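PDB 5YHH: uncharacterized conserved protein YiiM from Geobacillus stearothermophilus, which is a MOSC-domain protein linked to resistance against hydroxylaminopurine, probably acting as an oxidoreductase through a putative molybdenum cofactor-binding site. Local coordinates for residues E71-W76 with F89-T94. Sequence-based numbering, arbitrary orientation.
Sequences EHFVYW and FGENWT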
loop_
_atom_site.group_PDB
_atom_site.type_symbol
_atom_site.label_atom_id
_atom_site.label_comp_id
_atom_site.label_asym_id
_atom_site.label_seq_id
_atom_site.Cartn_x
_atom_site.Cartn_y
_atom_site.Cartn_z
ATOM N N GLU A 71 -9.870 -8.377 -0.574
ATOM C CA GLU A 71 -10.799 -8.718 -1.648
ATOM C C GLU A 71 -10.056 -9.335 -2.817
ATOM O O GLU A 71 -10.563 -10.225 -3.468
ATOM C CB GLU A 71 -11.612 -7.502 -2.127
ATOM C CG GLU A 71 -12.659 -6.980 -1.118
ATOM C CD GLU A 71 -12.086 -5.993 -0.102
ATOM O OE1 GLU A 71 -10.837 -5.897 0.015
ATOM O OE2 GLU A 71 -12.884 -5.319 0.617
ATOM N N HIS A 72 -8.841 -8.854 -3.091
ATOM C CA HIS A 72 -8.102 -9.314 -4.259
ATOM C C HIS A 72 -7.623 -10.749 -4.134
ATOM O O HIS A 72 -7.346 -11.401 -5.147
ATOM C CB HIS A 72 -6.904 -8.395 -4.520
ATOM C CG HIS A 72 -7.300 -6.996 -4.828
ATOM N ND1 HIS A 72 -8.489 -6.679 -5.457
ATOM C CD2 HIS A 72 -6.673 -5.821 -4.581
ATOM C CE1 HIS A 72 -8.564 -5.364 -5.599
ATOM N NE2 HIS A 72 -7.477 -4.823 -5.071
ATOM N N PHE A 73 -7.484 -11.240 -2.900
ATOM C CA PHE A 73 -7.096 -12.642 -2.689
ATOM C C PHE A 73 -8.002 -13.626 -3.451
ATOM O O PHE A 73 -7.529 -14.667 -3.907
ATOM C CB PHE A 73 -7.135 -13.005 -1.222
ATOM C CG PHE A 73 -6.135 -12.248 -0.363
ATOM C CD1 PHE A 73 -4.988 -11.661 -0.913
ATOM C CD2 PHE A 73 -6.333 -12.169 1.018
ATOM C CE1 PHE A 73 -4.065 -10.990 -0.098
ATOM C CE2 PHE A 73 -5.429 -11.508 1.808
ATOM C CZ PHE A 73 -4.291 -10.920 1.247
ATOM N N VAL A 74 -9.289 -13.302 -3.551
ATOM C CA VAL A 74 -10.238 -14.115 -4.282
ATOM C C VAL A 74 -9.828 -14.241 -5.734
ATOM O O VAL A 74 -9.803 -15.354 -6.274
ATOM C CB VAL A 74 -11.690 -13.573 -4.146
ATOM C CG1 VAL A 74 -12.673 -14.348 -5.065
ATOM C CG2 VAL A 74 -12.145 -13.704 -2.742
ATOM N N TYR A 75 -9.494 -13.118 -6.369
ATOM C CA TYR A 75 -9.018 -13.126 -7.716
ATOM C C TYR A 75 -7.728 -13.942 -7.851
ATOM O O TYR A 75 -7.616 -14.753 -8.770
ATOM C CB TYR A 75 -8.798 -11.704 -8.223
ATOM C CG TYR A 75 -8.080 -11.642 -9.560
ATOM C CD1 TYR A 75 -8.787 -11.751 -10.741
ATOM C CD2 TYR A 75 -6.703 -11.416 -9.635
ATOM C CE1 TYR A 75 -8.166 -11.686 -11.952
ATOM C CE2 TYR A 75 -6.064 -11.376 -10.851
ATOM C CZ TYR A 75 -6.807 -11.485 -12.004
ATOM O OH TYR A 75 -6.205 -11.441 -13.228
ATOM N N TRP A 76 -6.765 -13.758 -6.947
ATOM C CA TRP A 76 -5.488 -14.479 -7.062
ATOM C C TRP A 76 -5.684 -16.003 -6.896
ATOM O O TRP A 76 -5.011 -16.790 -7.575
ATOM C CB TRP A 76 -4.458 -13.964 -6.060
ATOM C CG TRP A 76 -4.115 -12.507 -6.297
ATOM C CD1 TRP A 76 -4.307 -11.469 -5.442
ATOM C CD2 TRP A 76 -3.579 -11.947 -7.494
ATOM N NE1 TRP A 76 -3.910 -10.298 -6.023
ATOM C CE2 TRP A 76 -3.467 -10.563 -7.286
ATOM C CE3 TRP A 76 -3.178 -12.477 -8.721
ATOM C CZ2 TRP A 76 -2.972 -9.709 -8.249
ATOM C CZ3 TRP A 76 -2.673 -11.616 -9.683
ATOM C CH2 TRP A 76 -2.573 -10.240 -9.423
ATOM N N PHE A 89 0.809 -10.815 0.413
ATOM C CA PHE A 89 1.505 -9.759 -0.370
ATOM C C PHE A 89 2.535 -8.974 0.400
ATOM O O PHE A 89 3.038 -7.930 -0.058
ATOM C CB PHE A 89 0.507 -8.855 -1.114
ATOM C CG PHE A 89 -0.097 -9.554 -2.323
ATOM C CD1 PHE A 89 -0.740 -10.756 -2.185
ATOM C CD2 PHE A 89 0.061 -9.043 -3.594
ATOM C CE1 PHE A 89 -1.206 -11.444 -3.319
ATOM C CE2 PHE A 89 -0.438 -9.731 -4.706
ATOM C CZ PHE A 89 -1.053 -10.908 -4.556
ATOM N N GLY A 90 2.936 -9.547 1.530
ATOM C CA GLY A 90 3.920 -8.942 2.400
ATOM C C GLY A 90 3.360 -7.732 3.101
ATOM O O GLY A 90 4.115 -6.939 3.620
ATOM N N GLU A 91 2.033 -7.591 3.157
ATOM C CA GLU A 91 1.442 -6.366 3.703
ATOM C C GLU A 91 1.476 -6.336 5.244
ATOM O O GLU A 91 1.306 -7.358 5.886
ATOM C CB GLU A 91 0.018 -6.153 3.159
ATOM C CG GLU A 91 -1.077 -7.130 3.668
ATOM C CD GLU A 91 -1.074 -8.506 3.129
ATOM O OE1 GLU A 91 -0.143 -8.891 2.361
ATOM O OE2 GLU A 91 -2.079 -9.230 3.444
ATOM N N ASN A 92 1.729 -5.173 5.835
ATOM C CA ASN A 92 1.536 -4.990 7.288
ATOM C C ASN A 92 0.082 -5.131 7.676
ATOM O O ASN A 92 -0.250 -5.758 8.709
ATOM C CB ASN A 92 2.031 -3.604 7.733
ATOM C CG ASN A 92 3.457 -3.345 7.368
ATOM O OD1 ASN A 92 3.768 -2.772 6.304
ATOM N ND2 ASN A 92 4.359 -3.805 8.220
ATOM N N TRP A 93 -0.799 -4.552 6.854
ATOM C CA TRP A 93 -2.231 -4.465 7.133
ATOM C C TRP A 93 -2.997 -5.080 5.955
ATOM O O TRP A 93 -2.901 -4.599 4.824
ATOM C CB TRP A 93 -2.663 -3.005 7.249
ATOM C CG TRP A 93 -2.226 -2.254 8.463
ATOM C CD1 TRP A 93 -1.349 -2.658 9.431
ATOM C CD2 TRP A 93 -2.590 -0.909 8.781
ATOM N NE1 TRP A 93 -1.164 -1.636 10.354
ATOM C CE2 TRP A 93 -1.935 -0.566 9.979
ATOM C CE3 TRP A 93 -3.437 0.022 8.179
ATOM C CZ2 TRP A 93 -2.093 0.692 10.585
ATOM C CZ3 TRP A 93 -3.602 1.241 8.758
ATOM C CH2 TRP A 93 -2.930 1.579 9.965
ATOM N N THR A 94 -3.710 -6.164 6.239
ATOM C CA THR A 94 -4.655 -6.733 5.318
ATOM C C THR A 94 -5.967 -6.027 5.555
ATOM O O THR A 94 -6.500 -6.028 6.664
ATOM C CB THR A 94 -4.836 -8.229 5.560
ATOM O OG1 THR A 94 -3.556 -8.853 5.538
ATOM C CG2 THR A 94 -5.740 -8.811 4.466
#
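Glu91 OE2, lying 3.5 Å from Phe73 CZ at the tip of that ring, accepts two hydrogen bonds. Thr94 OG1 donates to Glu91 OE2 over 2.6 Å, meeting the anti side of the carboxylate slightly out of plane; the backbone N of Gly87 is the second donor, while the edge of the Phe73 ring lies beside the oxygen. Such an edge, with its slightly positive C-H groups, suits a carboxylate oxygen better than a ring face would. Glu91 OE1 takes the N-H of Phe89 on its syn lone pair, a bent bond of 2.9 Å from Phe89 N to Glu91 OE1. With chi1 at 70°, Glu91 CG sits between the backbone N and carbonyl carbon, and a second bend at chi2 folds the chain back over its own loop. A glutamate is long enough to do this, and its buried carboxylate thereby ties the turn to the strand that follows.

Thr94 serves two purposes: OG1 bonds to the carboxylate, with Asn13 as a further partner, and Thr94 CG2 packs 3.8 Å from Phe73 CE2. Phe73 slides past Phe89 in the opposite direction, Phe89 CD1 lying 3.9 Å from Phe73 CE1 at the ring edge; flat phenyls suit this buried seam. Phe89 CZ stands over one indole face of Trp76, toward its rim, 3.3 Å from Trp76 NE1, with the planes inclined at 33°. Tyr75 CD2 lies over the opposite face. Tryptophan thus offers broad faces plus an N-H, bonded to Tyr68 OH.

This buried contact joins helix 71-80 to the loop entering strand 93-96, within the MOSC domain's beta-alpha-beta unit begun by strand 65-69. Tyr68 of that strand stacks on Phe89, helix 137-144 packs against Trp76 and Phe89, and strand 8-19 borders Thr94.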